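Local coordinates for lipopolysaccharide heptosyltransferase 2 (Escherichia coli, PDB 1PSW), which transfers the second heptose from ADP-L-glycero-beta-D-manno-heptose onto the heptosyl-Kdo2-lipid A module during synthesis of the lipopolysaccharide core, at residues V284-P289 with Q333-E338; C262-T267 with E337-L342; S290-T295 with A302-L307; G184-A189 with S270-V275; A194-H199 with H225-E230. All coordinates share one frame; numbering follows the deposited sequence.

Contact 1 of 5, residues V284-P289 with Q333-E338; sequences VALYGP and QRVLEE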
# COMPACT_ATOMS: atom_id res chain seq x y z
N VAL A 284 4.34 -1.49 -13.62
CA VAL A 284 5.60 -2.19 -13.81
C VAL A 284 6.35 -1.98 -12.49
O VAL A 284 6.64 -0.84 -12.12
CB VAL A 284 6.43 -1.58 -14.97
CG1 VAL A 284 7.76 -2.31 -15.09
CG2 VAL A 284 5.65 -1.70 -16.27
N ALA A 285 6.63 -3.08 -11.80
CA ALA A 285 7.32 -3.04 -10.51
C ALA A 285 8.77 -3.51 -10.66
O ALA A 285 9.04 -4.63 -11.09
CB ALA A 285 6.58 -3.91 -9.51
N LEU A 286 9.70 -2.63 -10.30
CA LEU A 286 11.12 -2.90 -10.41
C LEU A 286 11.76 -3.40 -9.12
O LEU A 286 11.77 -2.71 -8.10
CB LEU A 286 11.83 -1.63 -10.88
CG LEU A 286 11.14 -0.95 -12.06
CD1 LEU A 286 11.94 0.28 -12.48
CD2 LEU A 286 11.01 -1.92 -13.25
N TYR A 287 12.32 -4.61 -9.19
CA TYR A 287 12.97 -5.23 -8.04
C TYR A 287 14.47 -5.41 -8.21
O TYR A 287 14.95 -5.66 -9.31
CB TYR A 287 12.35 -6.60 -7.76
CG TYR A 287 10.97 -6.55 -7.15
CD1 TYR A 287 9.85 -6.22 -7.92
CD2 TYR A 287 10.78 -6.85 -5.80
CE1 TYR A 287 8.58 -6.19 -7.35
CE2 TYR A 287 9.52 -6.83 -5.23
CZ TYR A 287 8.42 -6.50 -6.00
OH TYR A 287 7.16 -6.50 -5.44
N GLY A 288 15.18 -5.30 -7.10
CA GLY A 288 16.61 -5.47 -7.10
C GLY A 288 17.02 -6.45 -6.01
O GLY A 288 16.85 -7.66 -6.18
N PRO A 289 17.53 -5.97 -4.87
CA PRO A 289 17.94 -6.89 -3.80
C PRO A 289 16.78 -7.65 -3.14
O PRO A 289 16.98 -8.74 -2.61
CB PRO A 289 18.67 -5.98 -2.83
CG PRO A 289 17.91 -4.69 -2.96
CD PRO A 289 17.75 -4.57 -4.46
N GLN A 333 15.15 1.41 -21.27
CA GLN A 333 14.60 0.82 -22.49
C GLN A 333 13.84 -0.47 -22.18
O GLN A 333 12.79 -0.72 -22.76
CB GLN A 333 15.71 0.54 -23.50
CG GLN A 333 15.19 0.09 -24.86
CD GLN A 333 14.19 1.06 -25.46
OE1 GLN A 333 14.48 2.25 -25.65
NE2 GLN A 333 12.99 0.56 -25.77
N ARG A 334 14.36 -1.28 -21.27
CA ARG A 334 13.69 -2.53 -20.91
C ARG A 334 12.33 -2.19 -20.29
O ARG A 334 11.31 -2.78 -20.64
CB ARG A 334 14.53 -3.33 -19.91
CG ARG A 334 13.87 -4.60 -19.40
CD ARG A 334 14.68 -5.23 -18.28
NE ARG A 334 15.97 -5.76 -18.73
CZ ARG A 334 16.16 -7.01 -19.15
NH1 ARG A 334 15.14 -7.87 -19.17
NH2 ARG A 334 17.36 -7.41 -19.55
N VAL A 335 12.33 -1.23 -19.37
CA VAL A 335 11.12 -0.80 -18.68
C VAL A 335 10.13 -0.17 -19.66
O VAL A 335 8.92 -0.44 -19.61
CB VAL A 335 11.45 0.21 -17.55
CG1 VAL A 335 10.17 0.69 -16.87
CG2 VAL A 335 12.36 -0.46 -16.52
N LEU A 336 10.63 0.67 -20.55
CA LEU A 336 9.79 1.34 -21.54
C LEU A 336 9.05 0.32 -22.41
O LEU A 336 7.86 0.49 -22.71
CB LEU A 336 10.62 2.26 -22.42
CG LEU A 336 9.87 2.97 -23.54
CD1 LEU A 336 8.79 3.88 -22.97
CD2 LEU A 336 10.87 3.78 -24.37
N GLU A 337 9.75 -0.73 -22.81
CA GLU A 337 9.16 -1.77 -23.65
C GLU A 337 8.04 -2.50 -22.93
O GLU A 337 7.01 -2.81 -23.52
CB GLU A 337 10.24 -2.77 -24.07
CG GLU A 337 11.05 -2.33 -25.27
CD GLU A 337 12.20 -3.27 -25.58
OE1 GLU A 337 11.99 -4.50 -25.51
OE2 GLU A 337 13.30 -2.78 -25.91
N GLU A 338 8.26 -2.80 -21.65
CA GLU A 338 7.25 -3.48 -20.85
C GLU A 338 6.04 -2.56 -20.65
O GLU A 338 4.89 -3.00 -20.67
CB GLU A 338 7.82 -3.87 -19.49
CG GLU A 338 6.84 -4.61 -18.60
CD GLU A 338 6.65 -6.05 -19.03
OE1 GLU A 338 7.64 -6.81 -19.00
OE2 GLU A 338 5.51 -6.41 -19.41
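Leu286, which packs on Val335, is tied into its sheet by a backbone hydrogen bond from Leu286 N to Thr267 O. Val284 is held in the same way through Ile265. With the backbone fixed, the side chains of the strand meet helix 332-347 through carbon alone. Leu286 turns its branched end to the helix, and its CD2 lies 3.8 Å from Val335 CG2. The other methyl, CD1, comes to 4.1 Å of the same Val335 CG2, so one valine methyl is met by both leucine branches. The second branch, Val335 CG1, sits 4.2 Å from Val284 CG1. Strand 283-287 belongs to the parallel, Rossmann-like sheet of the C-terminal half of this GT-B enzyme, and helix 332-347 lies against one face of it. The strand and helix segments run nearly antiparallel, at 152°, with axes 9.8 Å apart. Val284 also reaches one turn further along the helix, where its CG2 touches Glu338 CG at 3.9 Å. Glu338 gives only its aliphatic part here. Its CG stands anti to the backbone N, which puts it beside Val284, and a bend at chi2 (75°) turns the carboxylate aside toward strand 302-306, where its OE2 packs against the aliphatic CG of Arg303. On the other flank, Trp197 packs against Leu286 CD1 and Val335 CG2, and Leu205 of helix 199-211 also touches Val335.

Contact 2 of 5, residues C262-T267 with E337-L342; sequences CKAIVT and EELNAL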
# COMPACT_ATOMS: atom_id res chain seq x y z
N CYS A 262 -3.96 7.71 -13.76
CA CYS A 262 -2.82 7.41 -14.62
C CYS A 262 -3.05 6.23 -15.54
O CYS A 262 -3.68 5.26 -15.14
CB CYS A 262 -1.58 7.09 -13.79
SG CYS A 262 -0.92 8.50 -12.84
N LYS A 263 -2.49 6.29 -16.75
CA LYS A 263 -2.63 5.19 -17.71
C LYS A 263 -1.80 3.98 -17.27
O LYS A 263 -2.12 2.84 -17.61
CB LYS A 263 -2.19 5.64 -19.09
CG LYS A 263 -2.98 6.81 -19.65
CD LYS A 263 -4.40 6.41 -19.98
CE LYS A 263 -5.18 7.60 -20.53
NZ LYS A 263 -6.52 7.18 -21.02
N ALA A 264 -0.72 4.25 -16.54
CA ALA A 264 0.16 3.21 -16.03
C ALA A 264 1.03 3.79 -14.93
O ALA A 264 1.16 5.01 -14.81
CB ALA A 264 1.04 2.64 -17.14
N ILE A 265 1.63 2.90 -14.15
CA ILE A 265 2.48 3.29 -13.03
C ILE A 265 3.80 2.52 -13.09
O ILE A 265 3.82 1.36 -13.48
CB ILE A 265 1.81 2.95 -11.67
CG1 ILE A 265 0.46 3.68 -11.56
CG2 ILE A 265 2.73 3.32 -10.53
CD1 ILE A 265 0.56 5.20 -11.55
N VAL A 266 4.89 3.19 -12.74
CA VAL A 266 6.21 2.55 -12.69
C VAL A 266 6.64 2.80 -11.26
O VAL A 266 6.59 3.94 -10.78
CB VAL A 266 7.22 3.22 -13.65
CG1 VAL A 266 8.57 2.52 -13.55
CG2 VAL A 266 6.70 3.17 -15.07
N THR A 267 7.05 1.74 -10.56
CA THR A 267 7.43 1.90 -9.16
C THR A 267 8.42 0.84 -8.68
O THR A 267 8.61 -0.19 -9.32
CB THR A 267 6.18 1.78 -8.26
OG1 THR A 267 6.56 1.91 -6.88
CG2 THR A 267 5.53 0.42 -8.45
N GLU A 337 9.75 -0.73 -22.81
CA GLU A 337 9.16 -1.77 -23.65
C GLU A 337 8.04 -2.50 -22.93
O GLU A 337 7.01 -2.81 -23.52
CB GLU A 337 10.24 -2.77 -24.07
CG GLU A 337 11.05 -2.33 -25.27
CD GLU A 337 12.20 -3.27 -25.58
OE1 GLU A 337 11.99 -4.50 -25.51
OE2 GLU A 337 13.30 -2.78 -25.91
N GLU A 338 8.26 -2.80 -21.65
CA GLU A 338 7.25 -3.48 -20.85
C GLU A 338 6.04 -2.56 -20.65
O GLU A 338 4.89 -3.00 -20.67
CB GLU A 338 7.82 -3.87 -19.49
CG GLU A 338 6.84 -4.61 -18.60
CD GLU A 338 6.65 -6.05 -19.03
OE1 GLU A 338 7.64 -6.81 -19.00
OE2 GLU A 338 5.51 -6.41 -19.41
N LEU A 339 6.33 -1.28 -20.45
CA LEU A 339 5.29 -0.28 -20.23
C LEU A 339 4.43 -0.07 -21.48
O LEU A 339 3.20 -0.13 -21.39
CB LEU A 339 5.93 1.04 -19.79
CG LEU A 339 5.03 2.09 -19.14
CD1 LEU A 339 4.42 1.54 -17.85
CD2 LEU A 339 5.85 3.34 -18.82
N ASN A 340 5.04 0.16 -22.63
CA ASN A 340 4.26 0.36 -23.85
C ASN A 340 3.34 -0.82 -24.15
O ASN A 340 2.26 -0.65 -24.71
CB ASN A 340 5.17 0.63 -25.05
CG ASN A 340 5.83 1.99 -25.00
OD1 ASN A 340 5.21 2.97 -24.60
ND2 ASN A 340 7.09 2.05 -25.41
N ALA A 341 3.77 -2.02 -23.77
CA ALA A 341 2.97 -3.22 -24.02
C ALA A 341 1.68 -3.20 -23.20
O ALA A 341 0.60 -3.46 -23.72
CB ALA A 341 3.77 -4.47 -23.68
N LEU A 342 1.81 -2.88 -21.92
CA LEU A 342 0.65 -2.81 -21.03
C LEU A 342 -0.24 -1.63 -21.41
O LEU A 342 -1.46 -1.70 -21.26
CB LEU A 342 1.10 -2.66 -19.57
CG LEU A 342 1.84 -3.84 -18.92
CD1 LEU A 342 2.34 -3.42 -17.54
CD2 LEU A 342 0.91 -5.05 -18.80
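Leu339 meets no ring or planar side chain on strand 264-268; its branched end lands on Ala264 and Val266. The nearest flat group is the peptide joining Ile265 to Val266, whose Ile265 O lies 4.4 Å from Leu339 CD1, a loose approach. The two methyls of Leu339 divide the work. CD1 points at Ala264 CB, 3.6 Å away, and also comes to 3.9 Å of Val266 CG2. CD2 touches the same Val266 methyl, CG2, at 3.8 Å. The side chains of Val266 and Leu339 cross at about a right angle, and both leucine methyls bear on one valine branch. Leu339 reaches the strand because its CG stands anti to the backbone N (chi1 -164°), directed at the sheet. Across from it, Ala264 offers just its CB to the leucine tip. The axes of strand and helix are 9.5 Å apart, and the segments run nearly antiparallel, at 156°. This is the usual layering of a helix on a parallel sheet in a Rossmann-like domain. Val284 of the adjoining strand adds a third surface, packing on the same leucine. Leu343, one turn on, also touches Ala264. Ile265 points to the far face of the sheet, where it meets Leu283 and Cys186. The touching side chains are all aliphatic and buried. The contact therefore rests on close fit and exclusion of water, without a directional polar bond between the two segments.

Contact 3 of 5, residues S290-T295 with A302-L307; sequences SSPDFT and ARVIRL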
# COMPACT_ATOMS: atom_id res chain seq x y z
N SER A 290 15.58 -7.08 -3.17
CA SER A 290 14.41 -7.73 -2.58
C SER A 290 13.61 -8.51 -3.62
O SER A 290 13.79 -8.31 -4.82
CB SER A 290 13.50 -6.68 -1.93
OG SER A 290 12.88 -5.85 -2.91
N SER A 291 12.73 -9.40 -3.17
CA SER A 291 11.91 -10.18 -4.08
C SER A 291 10.44 -9.96 -3.75
O SER A 291 10.11 -9.49 -2.67
CB SER A 291 12.23 -11.67 -3.95
OG SER A 291 11.67 -12.19 -2.75
N PRO A 292 9.54 -10.30 -4.68
CA PRO A 292 8.10 -10.14 -4.45
C PRO A 292 7.47 -11.36 -3.79
O PRO A 292 6.25 -11.50 -3.80
CB PRO A 292 7.57 -9.90 -5.86
CG PRO A 292 8.44 -10.79 -6.68
CD PRO A 292 9.82 -10.50 -6.12
N ASP A 293 8.31 -12.23 -3.22
CA ASP A 293 7.85 -13.46 -2.56
C ASP A 293 6.88 -13.27 -1.40
O ASP A 293 6.00 -14.11 -1.19
CB ASP A 293 9.04 -14.27 -2.03
CG ASP A 293 9.94 -14.82 -3.14
OD1 ASP A 293 9.64 -14.62 -4.34
OD2 ASP A 293 10.95 -15.46 -2.78
N PHE A 294 7.03 -12.20 -0.64
CA PHE A 294 6.20 -11.95 0.54
C PHE A 294 5.04 -10.99 0.31
O PHE A 294 3.91 -11.25 0.73
CB PHE A 294 7.09 -11.44 1.69
CG PHE A 294 6.37 -11.26 3.00
CD1 PHE A 294 5.52 -12.24 3.49
CD2 PHE A 294 6.57 -10.11 3.77
CE1 PHE A 294 4.87 -12.09 4.72
CE2 PHE A 294 5.93 -9.95 5.00
CZ PHE A 294 5.08 -10.94 5.48
N THR A 295 5.33 -9.87 -0.34
CA THR A 295 4.33 -8.86 -0.62
C THR A 295 4.30 -8.49 -2.09
O THR A 295 4.64 -7.37 -2.47
CB THR A 295 4.60 -7.59 0.20
OG1 THR A 295 5.98 -7.23 0.06
CG2 THR A 295 4.31 -7.83 1.68
N ALA A 302 -0.29 -6.17 -13.32
CA ALA A 302 1.05 -5.83 -12.87
C ALA A 302 2.09 -6.77 -13.49
O ALA A 302 1.80 -7.94 -13.78
CB ALA A 302 1.13 -5.92 -11.35
N ARG A 303 3.29 -6.25 -13.71
CA ARG A 303 4.39 -7.02 -14.25
C ARG A 303 5.58 -6.67 -13.36
O ARG A 303 5.77 -5.51 -12.98
CB ARG A 303 4.69 -6.64 -15.70
CG ARG A 303 3.58 -7.02 -16.69
CD ARG A 303 3.32 -8.53 -16.68
NE ARG A 303 2.34 -8.94 -17.69
CZ ARG A 303 1.02 -8.76 -17.60
NH1 ARG A 303 0.50 -8.18 -16.53
NH2 ARG A 303 0.23 -9.17 -18.58
N VAL A 304 6.38 -7.69 -13.04
CA VAL A 304 7.54 -7.51 -12.20
C VAL A 304 8.81 -7.74 -12.99
O VAL A 304 8.91 -8.69 -13.76
CB VAL A 304 7.53 -8.49 -11.01
CG1 VAL A 304 8.91 -8.55 -10.36
CG2 VAL A 304 6.49 -8.04 -9.97
N ILE A 305 9.77 -6.84 -12.82
CA ILE A 305 11.05 -6.97 -13.50
C ILE A 305 12.13 -7.09 -12.44
O ILE A 305 12.24 -6.25 -11.55
CB ILE A 305 11.35 -5.74 -14.38
CG1 ILE A 305 10.24 -5.57 -15.42
CG2 ILE A 305 12.71 -5.91 -15.07
CD1 ILE A 305 10.43 -4.37 -16.33
N ARG A 306 12.90 -8.17 -12.52
CA ARG A 306 14.00 -8.42 -11.59
C ARG A 306 15.04 -9.23 -12.35
O ARG A 306 14.70 -10.22 -13.00
CB ARG A 306 13.54 -9.20 -10.36
CG ARG A 306 14.58 -9.20 -9.24
CD ARG A 306 14.25 -10.14 -8.10
NE ARG A 306 15.20 -10.02 -7.00
CZ ARG A 306 15.38 -10.93 -6.05
NH1 ARG A 306 14.67 -12.05 -6.05
NH2 ARG A 306 16.27 -10.72 -5.09
N LEU A 307 16.29 -8.81 -12.29
CA LEU A 307 17.35 -9.50 -13.01
C LEU A 307 18.10 -10.55 -12.20
O LEU A 307 18.77 -11.41 -12.76
CB LEU A 307 18.34 -8.46 -13.56
CG LEU A 307 17.72 -7.37 -14.44
CD1 LEU A 307 18.79 -6.38 -14.85
CD2 LEU A 307 17.07 -8.00 -15.67
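Arg306 lays one face of its guanidinium under the Ser290 carbonyl. Ser290 O stands 3.0 Å from the plane, displaced toward the rim. Its nearest atom is Arg306 NE, at 3.1 Å from Ser290 O, but the angle is too poor for a hydrogen bond. The N-H groups of the guanidinium serve other carbonyls: Arg306 NE bonds to Gly288 O, and Arg306 NH2 to Gly310 O. The same face also carries Ser291 CA, and Ser291 CB comes to 3.2 Å of Arg306 NH1. The side chain spans the gap because it is extended from CG to NE and leaves the backbone with CG anti to N (chi1 -167°). Further along, Pro292 CG meets Val304 CG1 at a loose 4.3 Å. Tyr287 of strand 283-287 touches Pro292, Val304 and Arg306, and so joins the two ends of the contact. The loop 290-295 thus folds back over the edge strand 302-306 of the C-terminal sheet. A weak bond from Asp293 N to Ser291 OG (3.4 Å) braces its turn, and Ser290 OG is held by Asp269. A leucine in place of Arg306 would probably leave the Gly288 and Gly310 carbonyls without this donor and the loop without its flat platform. The positive group is likely to attract the carbonyl oxygens gathered round it: Gly288 O and Gly310 O through N-H bonds, Ser290 O from above its face near the rim.

Contact 4 of 5, residues G184-A189 with S270-V275; sequences GFCPGA and SGLMHV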
# COMPACT_ATOMS: atom_id res chain seq x y z
N GLY A 184 2.41 7.60 -14.08
CA GLY A 184 2.86 7.95 -12.74
C GLY A 184 4.11 7.19 -12.34
O GLY A 184 4.25 6.01 -12.67
N PHE A 185 5.03 7.87 -11.66
CA PHE A 185 6.27 7.26 -11.16
C PHE A 185 6.25 7.33 -9.63
O PHE A 185 5.79 8.31 -9.06
CB PHE A 185 7.52 8.05 -11.63
CG PHE A 185 7.85 7.91 -13.10
CD1 PHE A 185 7.10 7.10 -13.94
CD2 PHE A 185 8.94 8.61 -13.63
CE1 PHE A 185 7.43 6.98 -15.30
CE2 PHE A 185 9.28 8.50 -14.98
CZ PHE A 185 8.52 7.68 -15.82
N CYS A 186 6.77 6.29 -8.98
CA CYS A 186 6.86 6.25 -7.52
C CYS A 186 8.32 5.86 -7.27
O CYS A 186 8.62 4.71 -6.96
CB CYS A 186 5.93 5.18 -6.95
SG CYS A 186 4.17 5.42 -7.33
N PRO A 187 9.24 6.83 -7.39
CA PRO A 187 10.69 6.65 -7.21
C PRO A 187 11.24 6.37 -5.82
O PRO A 187 12.40 5.98 -5.68
CB PRO A 187 11.25 7.93 -7.80
CG PRO A 187 10.24 8.95 -7.37
CD PRO A 187 8.92 8.25 -7.63
N GLY A 188 10.41 6.55 -4.79
CA GLY A 188 10.88 6.30 -3.43
C GLY A 188 10.78 4.85 -3.03
O GLY A 188 10.43 3.99 -3.84
N ALA A 189 11.09 4.57 -1.77
CA ALA A 189 11.03 3.21 -1.24
C ALA A 189 11.27 3.27 0.26
O ALA A 189 12.32 3.74 0.71
CB ALA A 189 12.08 2.33 -1.91
N SER A 270 7.55 -0.82 -3.05
CA SER A 270 7.17 0.13 -2.01
C SER A 270 5.68 0.09 -1.68
O SER A 270 4.92 -0.65 -2.30
CB SER A 270 7.53 1.54 -2.46
OG SER A 270 6.69 1.93 -3.53
N GLY A 271 5.27 0.89 -0.70
CA GLY A 271 3.87 0.93 -0.33
C GLY A 271 2.92 1.39 -1.43
O GLY A 271 1.82 0.84 -1.57
N LEU A 272 3.31 2.39 -2.21
CA LEU A 272 2.43 2.88 -3.26
C LEU A 272 2.20 1.84 -4.35
O LEU A 272 1.19 1.88 -5.05
CB LEU A 272 2.96 4.18 -3.87
CG LEU A 272 2.89 5.41 -2.94
CD1 LEU A 272 3.51 6.60 -3.67
CD2 LEU A 272 1.44 5.72 -2.56
N MSE A 273 3.13 0.89 -4.49
CA MSE A 273 2.96 -0.17 -5.48
C MSE A 273 1.64 -0.88 -5.18
O MSE A 273 0.82 -1.11 -6.06
CB MSE A 273 4.10 -1.18 -5.37
CG MSE A 273 4.01 -2.35 -6.36
SE MSE A 273 5.42 -3.67 -6.09
CE MSE A 273 4.50 -4.56 -4.57
N HIS A 274 1.45 -1.21 -3.91
CA HIS A 274 0.24 -1.89 -3.46
C HIS A 274 -1.02 -1.08 -3.71
O HIS A 274 -2.08 -1.64 -4.00
CB HIS A 274 0.38 -2.26 -1.99
CG HIS A 274 1.50 -3.21 -1.74
ND1 HIS A 274 1.50 -4.49 -2.24
CD2 HIS A 274 2.71 -3.03 -1.15
CE1 HIS A 274 2.67 -5.06 -1.98
NE2 HIS A 274 3.42 -4.19 -1.32
N VAL A 275 -0.90 0.24 -3.62
CA VAL A 275 -2.04 1.11 -3.87
C VAL A 275 -2.42 1.00 -5.35
O VAL A 275 -3.59 0.81 -5.68
CB VAL A 275 -1.71 2.58 -3.51
CG1 VAL A 275 -2.86 3.49 -3.92
CG2 VAL A 275 -1.48 2.70 -2.00
O HOH W 1 8.21 3.12 -5.17
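Cys186, the last residue of strand 182-186, is the first to touch 270-275. Its SG stands anti to the carbonyl carbon (chi1 -60°) and reaches Leu272, 3.9 Å from CB and equally 3.9 Å from CD1 of that residue. The sulfur thus rests on the leucine's root and one branch together. The side chain of Pro187 points away from 270-275. At Gly188 the backbone makes the contact, with Gly188 O 4.0 Å from Ser270 CB. Ala189 follows, its CA 4.1 Å from the same Ser270 CB. The polar join is made by a water. It donates to Gly188 O at 2.7 Å. Its approaches to Ser270 OG and Cys186 O are unusually short, so the details there are doubtful. Asn268 ND2 also bonds to Gly188 O, so that carbonyl has two donors. Glu190 OE1 takes the N-H of Gly271 at the start of helix 271-278. Loops at this end of the sheet face the cleft between the two domains of GT-B enzymes, where the donor nucleotide sugar is probably bound, as in relatives. Strand 182-186 runs between strands 215-218 and 264-268. Cys186 faces helix 271-278 on one side of the sheet, while Phe185 packs on helix 199-211 on the other.

Contact 5 of 5, residues A194-H199 with H225-E230; sequences AKRWPH and HEAGNE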
# COMPACT_ATOMS: atom_id res chain seq x y z
N ALA A 194 18.67 1.09 -1.47
CA ALA A 194 19.00 -0.14 -2.17
C ALA A 194 17.87 -0.68 -3.03
O ALA A 194 18.11 -1.37 -4.01
CB ALA A 194 19.45 -1.21 -1.17
N LYS A 195 16.63 -0.38 -2.66
CA LYS A 195 15.50 -0.87 -3.43
C LYS A 195 14.98 0.13 -4.45
O LYS A 195 13.97 -0.13 -5.11
CB LYS A 195 14.38 -1.31 -2.48
CG LYS A 195 14.83 -2.42 -1.55
CD LYS A 195 13.70 -2.97 -0.72
CE LYS A 195 14.20 -4.08 0.18
NZ LYS A 195 13.09 -4.74 0.92
N ARG A 196 15.66 1.25 -4.61
CA ARG A 196 15.21 2.26 -5.55
C ARG A 196 15.86 2.20 -6.92
O ARG A 196 17.08 2.04 -7.05
CB ARG A 196 15.43 3.67 -4.99
CG ARG A 196 14.51 4.04 -3.84
CD ARG A 196 14.56 5.53 -3.58
NE ARG A 196 15.38 5.87 -2.43
CZ ARG A 196 15.80 7.10 -2.14
NH1 ARG A 196 15.48 8.12 -2.93
NH2 ARG A 196 16.55 7.30 -1.07
N TRP A 197 15.04 2.30 -7.96
CA TRP A 197 15.59 2.33 -9.31
C TRP A 197 16.24 3.71 -9.31
O TRP A 197 15.69 4.66 -8.75
CB TRP A 197 14.46 2.27 -10.33
CG TRP A 197 14.90 1.92 -11.70
CD1 TRP A 197 15.82 0.98 -12.06
CD2 TRP A 197 14.36 2.45 -12.92
NE1 TRP A 197 15.87 0.87 -13.44
CE2 TRP A 197 14.98 1.76 -13.98
CE3 TRP A 197 13.39 3.42 -13.21
CZ2 TRP A 197 14.69 2.03 -15.32
CZ3 TRP A 197 13.09 3.69 -14.55
CH2 TRP A 197 13.73 2.98 -15.58
N PRO A 198 17.43 3.85 -9.92
CA PRO A 198 18.15 5.14 -9.96
C PRO A 198 17.36 6.35 -10.47
O PRO A 198 16.62 6.26 -11.45
CB PRO A 198 19.34 4.83 -10.86
CG PRO A 198 19.63 3.39 -10.54
CD PRO A 198 18.24 2.78 -10.53
N HIS A 199 17.55 7.47 -9.79
CA HIS A 199 16.89 8.71 -10.17
C HIS A 199 17.15 9.04 -11.64
O HIS A 199 16.26 9.55 -12.33
CB HIS A 199 17.37 9.88 -9.30
CG HIS A 199 18.85 10.15 -9.37
ND1 HIS A 199 19.77 9.43 -8.65
CD2 HIS A 199 19.56 11.05 -10.09
CE1 HIS A 199 20.99 9.87 -8.92
NE2 HIS A 199 20.88 10.86 -9.80
N HIS A 225 10.48 14.12 -1.92
CA HIS A 225 10.45 15.36 -2.70
C HIS A 225 11.78 15.70 -3.37
O HIS A 225 11.81 16.06 -4.55
CB HIS A 225 10.02 16.54 -1.83
CG HIS A 225 9.78 17.79 -2.61
ND1 HIS A 225 8.71 17.93 -3.46
CD2 HIS A 225 10.50 18.93 -2.70
CE1 HIS A 225 8.78 19.11 -4.06
NE2 HIS A 225 9.85 19.74 -3.62
N GLU A 226 12.87 15.61 -2.62
CA GLU A 226 14.19 15.90 -3.17
C GLU A 226 14.49 14.92 -4.31
O GLU A 226 15.08 15.30 -5.32
CB GLU A 226 15.27 15.81 -2.07
CG GLU A 226 15.28 14.49 -1.32
CD GLU A 226 16.43 14.36 -0.33
OE1 GLU A 226 16.60 13.27 0.25
OE2 GLU A 226 17.15 15.36 -0.12
N ALA A 227 14.08 13.67 -4.15
CA ALA A 227 14.30 12.68 -5.19
C ALA A 227 13.56 13.12 -6.45
O ALA A 227 14.08 13.02 -7.56
CB ALA A 227 13.82 11.31 -4.73
N GLY A 228 12.34 13.62 -6.26
CA GLY A 228 11.55 14.08 -7.39
C GLY A 228 12.21 15.25 -8.10
O GLY A 228 12.18 15.34 -9.32
N ASN A 229 12.81 16.14 -7.32
CA ASN A 229 13.49 17.30 -7.89
C ASN A 229 14.76 16.91 -8.64
O ASN A 229 15.09 17.52 -9.65
CB ASN A 229 13.84 18.32 -6.79
CG ASN A 229 12.67 19.24 -6.45
OD1 ASN A 229 11.67 19.31 -7.17
ND2 ASN A 229 12.81 19.97 -5.35
N GLU A 230 15.47 15.90 -8.16
CA GLU A 230 16.69 15.46 -8.82
C GLU A 230 16.34 14.85 -10.17
O GLU A 230 17.11 14.93 -11.12
CB GLU A 230 17.45 14.44 -7.94
CG GLU A 230 18.80 13.98 -8.53
CD GLU A 230 19.68 13.21 -7.54
OE1 GLU A 230 19.15 12.32 -6.83
OE2 GLU A 230 20.90 13.46 -7.50
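The two backbones come nearest at His199 and Ala227, whose CA atoms are 6.9 Å apart, where Pro198 holds the N-cap position of helix 199-211. The main contact is a flat stack of the His199 ring on the Glu230 carboxylate, with planes only 7° apart. Glu230 OE1 sits over the ring centre, 3.3 Å above its plane, and Glu230 CD lies 3.3 Å from His199 CD2. The ring nitrogens are not bonded to the carboxylate. His199 ND1 bonds instead to Tyr323 OH. Glu230 reaches over the ring with CG anti to its backbone N and an extended chain. Helices 199-211 and 225-232 follow successive strands of the Rossmann-like C-terminal sheet, 182-186 and 215-218, so the contact ties the start of one crossover helix to the next. A valine in place of His199 would probably leave Tyr323 OH without this partner and the Glu230 carboxylate free to turn. Beside the stack, Arg196 meets Ala227 at the guanidinium edge, with Arg196 NH1 4.0 Å from Ala227 CB. A bend at chi3 of Arg196 (-102°) sets its tip there, while Ala189 and Tyr323 also touch its side chain.

How the contacts relate
All five contacts lie in the C-terminal Rossmann-like domain; the distances here run between their centres. Contacts 1 and 2 are about 9 Å apart and share helix 332-347, which covers neighbouring strands 283-287 and 264-268. Contact 3, about 10 Å from contact 1, adds the edge strand 302-306 and the loop leading to it. Contact 4 lies about 13 Å from contacts 1, 2 and 3, on strand 182-186 and helix 271-278; the selenomethionine Met273 of its helix packs against Ala285 and Tyr287 of contact 1. Contact 5 falls within the chain span between the segments of contact 4, about 11 Å from it. Its Trp197 reaches contact 1. The C-terminal helix thus packs on strands that come earlier in the sequence.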